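Excretory-secretory protein 2 (Ancylostoma ceylanicum, PDB 3NSW) is a secreted hookworm protein with a netrin-like fold, of unsettled molecular function but thought to modulate the host immune response. Local coordinates at residues Ile14-Glu17 and Asp18-Val22; Gln70-Asp74 and Thr75-Leu79; Leu96-Lys99 and Glu100-Leu104. All blocks are in the same frame, centred on the assembly; numbering follows the deposited sequence.

Contact 1. Residues Ile14-Glu17 and Asp18-Val22; sequences IRQE and DINDV
Arg15 and Asp18 grip each other at the start of the short helix 16-20, where Arg15 holds the N-cap position. From CB the arginine chain runs past the carboxylate of Asp18. Arg15 CB lies 3.5 Å from Asp18 OD2, and CG and CD pass the same oxygen more loosely. Bends at chi2 and chi3 bring the guanidinium side-on to the acid, in a two-nitrogen salt bridge. Arg15 NE donates to Asp18 OD2 at 2.9 Å, on the syn side and somewhat out of the carboxylate plane. Arg15 NH2 donates to the syn lone pair of Asp18 OD1 at 2.8 Å, with an N-H...O angle of 166°. The two flat groups are nearly coplanar, 22° apart. Glu17 OE1 stands above one guanidinium face, a long charge contact with no N-H aimed at it. Asp18 OD2 also takes the backbone N of Arg15 on its anti lone pair, at 2.9 Å. Two N-H groups thus hold this oxygen, and the acid reaches back over the first turn. Across the next turn, from residue 16 to 20, Gln16 NE2 donates to Asn20 OD1 at 2.8 Å, from above the carbonyl plane. Gln16 CG lies anti to the backbone N (chi1 -167°), and the bend at chi2 then swings the amide toward Asn20. On the inner side Ile14 CG2 packs on Ile19 CD1 at 3.8 Å, the two chains crossing at about a right angle. Ile14 and Asp18 lean on Phe89 of strand 88-92, Ile19 touches Leu103 of helix 98-104, and Asp21 pairs with Lys82 of strand 75-82.

Contact 2. Residues Gln70-Asp74 and Thr75-Leu79; sequences QLTAD and TDYVL
Tyr77 and Leu71 make the close-packed part of this contact. Leu71 CD2 sits over one face of the Tyr77 ring, 4.1 Å from its centroid and 26° off the normal, a CH-pi contact. Leu71 CB lies near the same end of the ring, 3.8 Å from Tyr77 OH. Tyr77 OH accepts from Thr72 N at 3.1 Å, with an almost straight N-H...O angle of 169°. This N-H arrives at the ring edge, near its plane. Tyr77 CG is anti to its carbonyl carbon (chi1 -65°), and from there the ring extends back to the loop. Val28 and Val30 of strand 24-33 and Val90 and Leu92 of strand 88-92 also pack on Tyr77, which is buried. The chain here enters strand 75-82 of the netrin-like sheet through a type II beta turn from Thr72 to Thr75. The backbone bond that closes the turn, Thr75 N to Thr72 O, is weak at 3.5 Å. A side-chain link spans the same corner: Thr72 OG1 and Thr75 OG1 are 2.6 Å apart and share a hydrogen bond. Thr75 OG1 also lies 2.9 Å from Ala73 O. Toward solvent the contact becomes loose. Ala73 and Asp74 occupy the exposed crest of the turn and point their CB atoms away from the strand. Asp76 also points away from the loop at CB, and its carboxylate bonds to Thr29 of the adjoining strand 24-33.

Contact 3. Residues Leu96-Lys99 and Glu100-Leu104; sequences LSQK and EKDLL
Gln98 presents its flat amide to the carboxylate of Asp102, one turn on along helix 98-104. The two planes are steeply inclined to each other. Gln98 NE2 donates at the amide edge, nearly in its own plane, and meets Asp102 OD1 from above the carboxylate plane at 2.9 Å. The N-H...O angle is a bent 137°. At the other end of the amide, OE1 accepts from a water that in turn accepts from Lys101 NZ. Lys101 CD passes 3.8 Å from Gln98 OE1, its extended chain crossing Gln98 at about a right angle. The second flat group, the Glu100 carboxylate, turns back to the helix start. Glu100 OE2 accepts the backbone N of Ser97 at 2.8 Å, nearly straight at 173°, on the anti side. Ser97 OG stands between its own backbone N and carbonyl carbon (chi1 63°). There Ser97 OG accepts weakly from Glu100 N at 3.4 Å, and it lies 3.1 Å from Glu100 OE2. Together these bonds make a capping box, with Ser97 as N-cap. Leu96, just before the N-cap, rests its CD2 on Glu100 CB at 3.8 Å. Leu96 CD2 also reaches Leu104 CD1, near the other end of the helix, at 3.9 Å. Glu100 OE2 pairs in addition with Lys91 of strand 88-92. A buried carboxylate with an ammonium group and several donors around it is probably kept ionised, and its charge would suit the positive end of the helix dipole.

In the fold
Contacts 1 and 3 lie side by side, their centres about 12 Å apart. Ile14 N probably donates a hydrogen bond to Glu100 OE1 at 2.8 Å, joining the two helix starts. Leu103 of contact 3 packs against contact 1, its CB 3.7 Å from Ile19 CD1. Contact 2 is farther off, with its centre about 19 Å from that of contact 1 and 18 Å from that of contact 3. It lies across the chain's centre from contact 1. Val78 bridges the gap: its CG1 is 3.9 Å from Ile14 CD1, and its CG2 is 3.9 Å from Leu96 CD1. Val78 of strand 75-82 thus touches the residues leading into both helices.

Contact 1. Residues Ile14-Glu17 and Asp18-Val22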
ATOM      1  N   ILE A  14       0.271 -10.736  -4.545  1.00 26.74           N
ATOM      2  CA  ILE A  14       0.369  -9.626  -5.482  1.00 29.76           C
ATOM      3  C   ILE A  14       0.642 -10.188  -6.879  1.00 24.66           C
ATOM      4  O   ILE A  14       1.595 -10.950  -7.077  1.00 28.48           O
ATOM      5  CB  ILE A  14       1.482  -8.624  -5.089  1.00 26.11           C
ATOM      6  CG1 ILE A  14       1.207  -8.026  -3.704  1.00 24.24           C
ATOM      7  CG2 ILE A  14       1.620  -7.530  -6.151  1.00 26.38           C
ATOM      8  CD1 ILE A  14       2.386  -7.276  -3.136  1.00 25.93           C
ATOM      9  N   ARG A  15      -0.205  -9.805  -7.840  1.00 30.33           N
ATOM     10  CA  ARG A  15      -0.033 -10.211  -9.236  1.00 26.53           C
ATOM     11  C   ARG A  15       0.132  -8.995 -10.153  1.00 33.61           C
ATOM     12  O   ARG A  15      -0.150  -7.866  -9.751  1.00 29.07           O
ATOM     13  CB  ARG A  15      -1.229 -11.053  -9.698  1.00 35.81           C
ATOM     14  CG  ARG A  15      -1.546 -12.248  -8.801  1.00 39.01           C
ATOM     15  CD  ARG A  15      -3.040 -12.546  -8.782  1.00 57.96           C
ATOM     16  NE  ARG A  15      -3.835 -11.346  -8.502  1.00 51.28           N
ATOM     17  CZ  ARG A  15      -5.145 -11.340  -8.266  1.00 72.92           C
ATOM     18  NH1 ARG A  15      -5.838 -12.475  -8.262  1.00 78.12           N
ATOM     19  NH2 ARG A  15      -5.767 -10.193  -8.029  1.00 64.33           N
ATOM     20  N   GLN A  16       0.564  -9.236 -11.392  1.00 31.17           N
ATOM     21  CA  GLN A  16       0.734  -8.165 -12.386  1.00 38.93           C
ATOM     22  C   GLN A  16      -0.507  -7.270 -12.577  1.00 34.55           C
ATOM     23  O   GLN A  16      -0.386  -6.044 -12.714  1.00 35.03           O
ATOM     24  CB  GLN A  16       1.175  -8.748 -13.736  1.00 41.40           C
ATOM     25  CG  GLN A  16       1.685  -7.707 -14.728  1.00 40.14           C
ATOM     26  CD  GLN A  16       2.909  -6.974 -14.225  1.00 45.63           C
ATOM     27  OE1 GLN A  16       3.935  -7.586 -13.950  1.00 46.19           O
ATOM     28  NE2 GLN A  16       2.808  -5.653 -14.104  1.00 41.98           N
ATOM     29  N   GLU A  17      -1.686  -7.883 -12.577  1.00 35.47           N
ATOM     30  CA  GLU A  17      -2.945  -7.151 -12.756  1.00 42.51           C
ATOM     31  C   GLU A  17      -3.154  -6.123 -11.647  1.00 39.81           C
ATOM     32  O   GLU A  17      -3.667  -5.026 -11.896  1.00 39.31           O
ATOM     33  CB  GLU A  17      -4.150  -8.098 -12.795  1.00 37.80           C
ATOM     34  CG  GLU A  17      -3.983  -9.310 -13.670  1.00 59.47           C
ATOM     35  CD  GLU A  17      -3.530 -10.528 -12.898  1.00 52.36           C
ATOM     36  OE1 GLU A  17      -4.392 -11.183 -12.274  1.00 51.34           O
ATOM     37  OE2 GLU A  17      -2.318 -10.836 -12.919  1.00 48.34           O
ATOM     38  N   ASP A  18      -2.766  -6.488 -10.424  1.00 37.59           N
ATOM     39  CA  ASP A  18      -2.920  -5.609  -9.273  1.00 29.97           C
ATOM     40  C   ASP A  18      -1.983  -4.410  -9.400  1.00 28.47           C
ATOM     41  O   ASP A  18      -2.404  -3.268  -9.223  1.00 29.51           O
ATOM     42  CB  ASP A  18      -2.668  -6.377  -7.970  1.00 32.80           C
ATOM     43  CG  ASP A  18      -3.486  -7.654  -7.876  1.00 41.11           C
ATOM     44  OD1 ASP A  18      -4.725  -7.575  -8.028  1.00 39.80           O
ATOM     45  OD2 ASP A  18      -2.893  -8.738  -7.659  1.00 33.32           O
ATOM     46  N   ILE A  19      -0.730  -4.695  -9.747  1.00 24.70           N
ATOM     47  CA  ILE A  19       0.296  -3.680  -9.967  1.00 28.26           C
ATOM     48  C   ILE A  19      -0.067  -2.709 -11.095  1.00 36.27           C
ATOM     49  O   ILE A  19       0.084  -1.499 -10.943  1.00 27.31           O
ATOM     50  CB  ILE A  19       1.660  -4.327 -10.245  1.00 28.77           C
ATOM     51  CG1 ILE A  19       2.181  -5.009  -8.969  1.00 27.91           C
ATOM     52  CG2 ILE A  19       2.676  -3.276 -10.717  1.00 30.51           C
ATOM     53  CD1 ILE A  19       3.283  -6.021  -9.236  1.00 26.01           C
ATOM     54  N   ASN A  20      -0.550  -3.239 -12.216  1.00 33.50           N
ATOM     55  CA  ASN A  20      -0.908  -2.402 -13.366  1.00 37.13           C
ATOM     56  C   ASN A  20      -2.072  -1.459 -13.107  1.00 31.01           C
ATOM     57  O   ASN A  20      -2.191  -0.431 -13.764  1.00 36.54           O
ATOM     58  CB  ASN A  20      -1.220  -3.267 -14.587  1.00 34.11           C
ATOM     59  CG  ASN A  20       0.002  -3.903 -15.169  1.00 32.70           C
ATOM     60  OD1 ASN A  20       1.137  -3.563 -14.818  1.00 52.01           O
ATOM     61  ND2 ASN A  20      -0.212  -4.826 -16.105  1.00 51.97           N
ATOM     62  N   ASP A  21      -2.925  -1.804 -12.147  1.00 29.55           N
ATOM     63  CA  ASP A  21      -4.107  -1.008 -11.890  1.00 34.57           C
ATOM     64  C   ASP A  21      -3.969   0.061 -10.807  1.00 29.60           C
ATOM     65  O   ASP A  21      -4.924   0.775 -10.524  1.00 27.77           O
ATOM     66  CB  ASP A  21      -5.301  -1.885 -11.582  1.00 36.92           C
ATOM     67  CG  ASP A  21      -6.587  -1.199 -11.919  1.00 40.36           C
ATOM     68  OD1 ASP A  21      -6.639  -0.599 -13.010  1.00 35.75           O
ATOM     69  OD2 ASP A  21      -7.509  -1.199 -11.087  1.00 30.90           O
ATOM     70  N   VAL A  22      -2.787   0.173 -10.218  1.00 26.40           N
ATOM     71  CA  VAL A  22      -2.530   1.243  -9.250  1.00 24.03           C
ATOM     72  C   VAL A  22      -1.559   2.272  -9.824  1.00 24.98           C
ATOM     73  O   VAL A  22      -0.935   2.031 -10.856  1.00 25.26           O
ATOM     74  CB  VAL A  22      -2.086   0.693  -7.861  1.00 26.30           C
ATOM     75  CG1 VAL A  22      -3.216  -0.133  -7.242  1.00 25.56           C
ATOM     76  CG2 VAL A  22      -0.797  -0.138  -7.954  1.00 23.23           C
TER

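Contact 2. Residues Gln70-Asp74 and Thr75-Leu79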
ATOM      1  N   GLN A  70      -7.229  -4.895   9.064  1.00 32.89           N
ATOM      2  CA  GLN A  70      -6.941  -4.601  10.461  1.00 29.32           C
ATOM      3  C   GLN A  70      -5.431  -4.560  10.590  1.00 30.08           C
ATOM      4  O   GLN A  70      -4.818  -5.507  11.068  1.00 33.06           O
ATOM      5  CB  GLN A  70      -7.527  -5.677  11.381  1.00 33.19           C
ATOM      6  CG  GLN A  70      -7.659  -5.249  12.844  1.00 61.98           C
ATOM      7  CD  GLN A  70      -8.851  -4.341  13.089  1.00 77.41           C
ATOM      8  OE1 GLN A  70     -10.001  -4.780  13.052  1.00 85.55           O
ATOM      9  NE2 GLN A  70      -8.580  -3.066  13.355  1.00 77.16           N
ATOM     10  N   LEU A  71      -4.828  -3.476  10.117  1.00 23.20           N
ATOM     11  CA  LEU A  71      -3.365  -3.396  10.088  1.00 20.72           C
ATOM     12  C   LEU A  71      -2.834  -3.261  11.505  1.00 23.16           C
ATOM     13  O   LEU A  71      -3.514  -2.717  12.386  1.00 29.23           O
ATOM     14  CB  LEU A  71      -2.893  -2.238   9.211  1.00 23.65           C
ATOM     15  CG  LEU A  71      -3.482  -2.181   7.806  1.00 26.96           C
ATOM     16  CD1 LEU A  71      -2.837  -1.061   6.987  1.00 29.67           C
ATOM     17  CD2 LEU A  71      -3.330  -3.523   7.099  1.00 22.06           C
ATOM     18  N   THR A  72      -1.639  -3.786  11.733  1.00 25.23           N
ATOM     19  CA  THR A  72      -1.060  -3.762  13.073  1.00 28.75           C
ATOM     20  C   THR A  72       0.030  -2.709  13.218  1.00 25.19           C
ATOM     21  O   THR A  72       0.686  -2.332  12.246  1.00 23.33           O
ATOM     22  CB  THR A  72      -0.529  -5.144  13.507  1.00 27.06           C
ATOM     23  OG1 THR A  72       0.274  -5.703  12.462  1.00 26.81           O
ATOM     24  CG2 THR A  72      -1.692  -6.096  13.812  1.00 41.35           C
ATOM     25  N   ALA A  73       0.201  -2.239  14.453  1.00 29.35           N
ATOM     26  CA  ALA A  73       1.198  -1.229  14.774  1.00 34.21           C
ATOM     27  C   ALA A  73       2.602  -1.697  14.392  1.00 20.01           C
ATOM     28  O   ALA A  73       2.950  -2.870  14.569  1.00 24.73           O
ATOM     29  CB  ALA A  73       1.139  -0.886  16.263  1.00 40.88           C
ATOM     30  N   ASP A  74       3.389  -0.771  13.842  1.00 19.42           N
ATOM     31  CA  ASP A  74       4.823  -0.962  13.602  1.00 23.12           C
ATOM     32  C   ASP A  74       5.058  -2.151  12.682  1.00 22.27           C
ATOM     33  O   ASP A  74       6.053  -2.868  12.814  1.00 22.38           O
ATOM     34  CB  ASP A  74       5.617  -1.167  14.905  1.00 26.08           C
ATOM     35  CG  ASP A  74       5.460  -0.024  15.905  1.00 29.66           C
ATOM     36  OD1 ASP A  74       5.436   1.156  15.517  1.00 30.59           O
ATOM     37  OD2 ASP A  74       5.366  -0.331  17.097  1.00 31.73           O
ATOM     38  N   THR A  75       4.120  -2.371  11.764  1.00 20.75           N
ATOM     39  CA  THR A  75       4.183  -3.520  10.868  1.00 24.87           C
ATOM     40  C   THR A  75       4.412  -3.063   9.432  1.00 19.03           C
ATOM     41  O   THR A  75       3.880  -2.035   9.005  1.00 17.35           O
ATOM     42  CB  THR A  75       2.901  -4.364  10.976  1.00 22.17           C
ATOM     43  OG1 THR A  75       2.745  -4.787  12.339  1.00 22.20           O
ATOM     44  CG2 THR A  75       2.987  -5.608  10.097  1.00 22.89           C
ATOM     45  N   ASP A  76       5.215  -3.823   8.692  1.00 16.06           N
ATOM     46  CA  ASP A  76       5.613  -3.406   7.361  1.00 14.71           C
ATOM     47  C   ASP A  76       4.664  -4.005   6.321  1.00 16.79           C
ATOM     48  O   ASP A  76       4.333  -5.183   6.398  1.00 19.81           O
ATOM     49  CB  ASP A  76       7.031  -3.849   7.044  1.00 16.74           C
ATOM     50  CG  ASP A  76       8.091  -3.103   7.854  1.00 20.99           C
ATOM     51  OD1 ASP A  76       7.752  -2.159   8.591  1.00 24.66           O
ATOM     52  OD2 ASP A  76       9.270  -3.467   7.719  1.00 30.54           O
ATOM     53  N   TYR A  77       4.275  -3.190   5.342  1.00 14.90           N
ATOM     54  CA  TYR A  77       3.385  -3.633   4.259  1.00 15.94           C
ATOM     55  C   TYR A  77       3.856  -3.177   2.892  1.00 18.48           C
ATOM     56  O   TYR A  77       4.552  -2.169   2.757  1.00 16.67           O
ATOM     57  CB  TYR A  77       1.986  -3.054   4.486  1.00 16.56           C
ATOM     58  CG  TYR A  77       1.335  -3.579   5.738  1.00 16.24           C
ATOM     59  CD1 TYR A  77       0.686  -4.808   5.736  1.00 17.87           C
ATOM     60  CD2 TYR A  77       1.408  -2.861   6.952  1.00 19.05           C
ATOM     61  CE1 TYR A  77       0.088  -5.307   6.896  1.00 22.49           C
ATOM     62  CE2 TYR A  77       0.819  -3.360   8.115  1.00 22.71           C
ATOM     63  CZ  TYR A  77       0.158  -4.578   8.071  1.00 23.44           C
ATOM     64  OH  TYR A  77      -0.423  -5.079   9.205  1.00 22.98           O
ATOM     65  N   VAL A  78       3.459  -3.917   1.862  1.00 16.13           N
ATOM     66  CA  VAL A  78       3.508  -3.368   0.518  1.00 13.20           C
ATOM     67  C   VAL A  78       2.117  -2.778   0.293  1.00 15.35           C
ATOM     68  O   VAL A  78       1.107  -3.433   0.575  1.00 18.10           O
ATOM     69  CB  VAL A  78       3.802  -4.453  -0.536  1.00 18.68           C
ATOM     70  CG1 VAL A  78       3.733  -3.864  -1.940  1.00 19.63           C
ATOM     71  CG2 VAL A  78       5.180  -5.062  -0.294  1.00 20.35           C
ATOM     72  N   LEU A  79       2.074  -1.539  -0.196  1.00 15.51           N
ATOM     73  CA  LEU A  79       0.821  -0.806  -0.329  1.00 13.84           C
ATOM     74  C   LEU A  79       0.727  -0.307  -1.752  1.00 17.22           C
ATOM     75  O   LEU A  79       1.570   0.485  -2.174  1.00 19.18           O
ATOM     76  CB  LEU A  79       0.825   0.394   0.628  1.00 13.28           C
ATOM     77  CG  LEU A  79      -0.378   1.350   0.527  1.00 15.57           C
ATOM     78  CD1 LEU A  79      -1.686   0.647   0.967  1.00 19.08           C
ATOM     79  CD2 LEU A  79      -0.135   2.630   1.330  1.00 21.63           C
TER

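Contact 3. Residues Leu96-Lys99 and Glu100-Leu104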
ATOM      1  N   LEU A  96       6.121 -11.670   1.461  1.00 28.01           N
ATOM      2  CA  LEU A  96       6.439 -11.665   0.023  1.00 26.47           C
ATOM      3  C   LEU A  96       7.181 -12.930  -0.442  1.00 27.39           C
ATOM      4  O   LEU A  96       8.189 -13.326   0.148  1.00 28.66           O
ATOM      5  CB  LEU A  96       7.272 -10.428  -0.348  1.00 28.21           C
ATOM      6  CG  LEU A  96       6.656  -9.019  -0.371  1.00 28.23           C
ATOM      7  CD1 LEU A  96       7.735  -7.966  -0.586  1.00 29.55           C
ATOM      8  CD2 LEU A  96       5.597  -8.894  -1.445  1.00 26.12           C
ATOM      9  N   SER A  97       6.679 -13.551  -1.511  1.00 35.09           N
ATOM     10  CA  SER A  97       7.379 -14.655  -2.172  1.00 31.51           C
ATOM     11  C   SER A  97       8.369 -14.097  -3.198  1.00 31.40           C
ATOM     12  O   SER A  97       8.320 -12.909  -3.533  1.00 27.57           O
ATOM     13  CB  SER A  97       6.374 -15.575  -2.874  1.00 33.55           C
ATOM     14  OG  SER A  97       5.709 -14.858  -3.898  1.00 34.37           O
ATOM     15  N   GLN A  98       9.252 -14.950  -3.715  1.00 33.81           N
ATOM     16  CA  GLN A  98      10.214 -14.513  -4.732  1.00 36.09           C
ATOM     17  C   GLN A  98       9.510 -14.028  -5.996  1.00 34.13           C
ATOM     18  O   GLN A  98       9.946 -13.048  -6.617  1.00 34.10           O
ATOM     19  CB  GLN A  98      11.240 -15.609  -5.052  1.00 43.63           C
ATOM     20  CG  GLN A  98      12.392 -15.156  -5.961  1.00 44.67           C
ATOM     21  CD  GLN A  98      13.142 -13.941  -5.418  1.00 43.16           C
ATOM     22  OE1 GLN A  98      13.511 -13.894  -4.245  1.00 45.46           O
ATOM     23  NE2 GLN A  98      13.369 -12.956  -6.279  1.00 51.87           N
ATOM     24  N   LYS A  99       8.416 -14.708  -6.362  1.00 35.81           N
ATOM     25  CA  LYS A  99       7.610 -14.294  -7.501  0.50 35.21           C
ATOM     26  C   LYS A  99       7.168 -12.842  -7.341  1.00 31.47           C
ATOM     27  O   LYS A  99       7.322 -12.042  -8.267  1.00 31.73           O
ATOM     28  CB  LYS A  99       6.398 -15.220  -7.696  0.50 37.12           C
ATOM     29  CG  LYS A  99       5.507 -14.832  -8.867  0.50 37.94           C
ATOM     30  CD  LYS A  99       4.341 -15.796  -9.048  0.50 37.31           C
ATOM     31  CE  LYS A  99       4.798 -17.174  -9.478  0.50 54.07           C
ATOM     32  NZ  LYS A  99       3.630 -18.060  -9.743  0.50 42.57           N
ATOM     33  N   GLU A 100       6.640 -12.499  -6.163  1.00 32.87           N
ATOM     34  CA  GLU A 100       6.176 -11.146  -5.877  1.00 30.54           C
ATOM     35  C   GLU A 100       7.330 -10.142  -5.852  1.00 26.39           C
ATOM     36  O   GLU A 100       7.194  -9.021  -6.364  1.00 31.34           O
ATOM     37  CB  GLU A 100       5.413 -11.112  -4.548  1.00 27.81           C
ATOM     38  CG  GLU A 100       4.108 -11.914  -4.563  1.00 31.73           C
ATOM     39  CD  GLU A 100       3.493 -12.036  -3.178  1.00 38.46           C
ATOM     40  OE1 GLU A 100       2.419 -11.447  -2.946  1.00 42.98           O
ATOM     41  OE2 GLU A 100       4.087 -12.713  -2.320  1.00 35.46           O
ATOM     42  N   LYS A 101       8.460 -10.560  -5.284  1.00 27.40           N
ATOM     43  CA  LYS A 101       9.675  -9.741  -5.279  1.00 29.74           C
ATOM     44  C   LYS A 101      10.102  -9.367  -6.700  1.00 28.16           C
ATOM     45  O   LYS A 101      10.392  -8.205  -6.974  1.00 33.53           O
ATOM     46  CB  LYS A 101      10.808 -10.440  -4.522  1.00 34.45           C
ATOM     47  CG  LYS A 101      10.539 -10.582  -3.033  1.00 34.35           C
ATOM     48  CD  LYS A 101      11.709 -11.223  -2.297  1.00 35.12           C
ATOM     49  CE  LYS A 101      11.411 -11.364  -0.809  1.00 38.48           C
ATOM     50  NZ  LYS A 101      12.501 -12.092  -0.095  1.00 38.53           N
ATOM     51  N   ASP A 102      10.076 -10.343  -7.607  1.00 32.96           N
ATOM     52  CA  ASP A 102      10.379 -10.111  -9.023  1.00 29.25           C
ATOM     53  C   ASP A 102       9.402  -9.146  -9.710  1.00 37.05           C
ATOM     54  O   ASP A 102       9.832  -8.290 -10.486  1.00 35.56           O
ATOM     55  CB  ASP A 102      10.455 -11.441  -9.790  1.00 38.42           C
ATOM     56  CG  ASP A 102      11.689 -12.269  -9.442  1.00 53.41           C
ATOM     57  OD1 ASP A 102      12.649 -11.741  -8.833  1.00 45.55           O
ATOM     58  OD2 ASP A 102      11.702 -13.466  -9.804  1.00 45.87           O
ATOM     59  N   LEU A 103       8.103  -9.269  -9.414  1.00 33.03           N
ATOM     60  CA  LEU A 103       7.082  -8.373  -9.973  1.00 36.77           C
ATOM     61  C   LEU A 103       7.305  -6.936  -9.526  1.00 32.30           C
ATOM     62  O   LEU A 103       7.059  -5.992 -10.282  1.00 34.24           O
ATOM     63  CB  LEU A 103       5.666  -8.806  -9.566  1.00 32.85           C
ATOM     64  CG  LEU A 103       5.035 -10.027 -10.238  1.00 36.84           C
ATOM     65  CD1 LEU A 103       3.669 -10.286  -9.662  1.00 36.07           C
ATOM     66  CD2 LEU A 103       4.953  -9.859 -11.748  1.00 42.17           C
ATOM     67  N   LEU A 104       7.755  -6.789  -8.285  1.00 28.96           N
ATOM     68  CA  LEU A 104       8.004  -5.487  -7.681  1.00 27.25           C
ATOM     69  C   LEU A 104       9.395  -4.958  -8.024  1.00 30.58           C
ATOM     70  O   LEU A 104       9.721  -3.799  -7.729  1.00 27.28           O
ATOM     71  CB  LEU A 104       7.841  -5.583  -6.157  1.00 26.28           C
ATOM     72  CG  LEU A 104       6.432  -5.887  -5.637  1.00 27.16           C
ATOM     73  CD1 LEU A 104       6.472  -6.148  -4.134  1.00 27.34           C
ATOM     74  CD2 LEU A 104       5.494  -4.736  -5.965  1.00 23.06           C
TER
HETATM   75  O   HOH W   1      12.661 -15.006  -1.436  1.00 38.84           O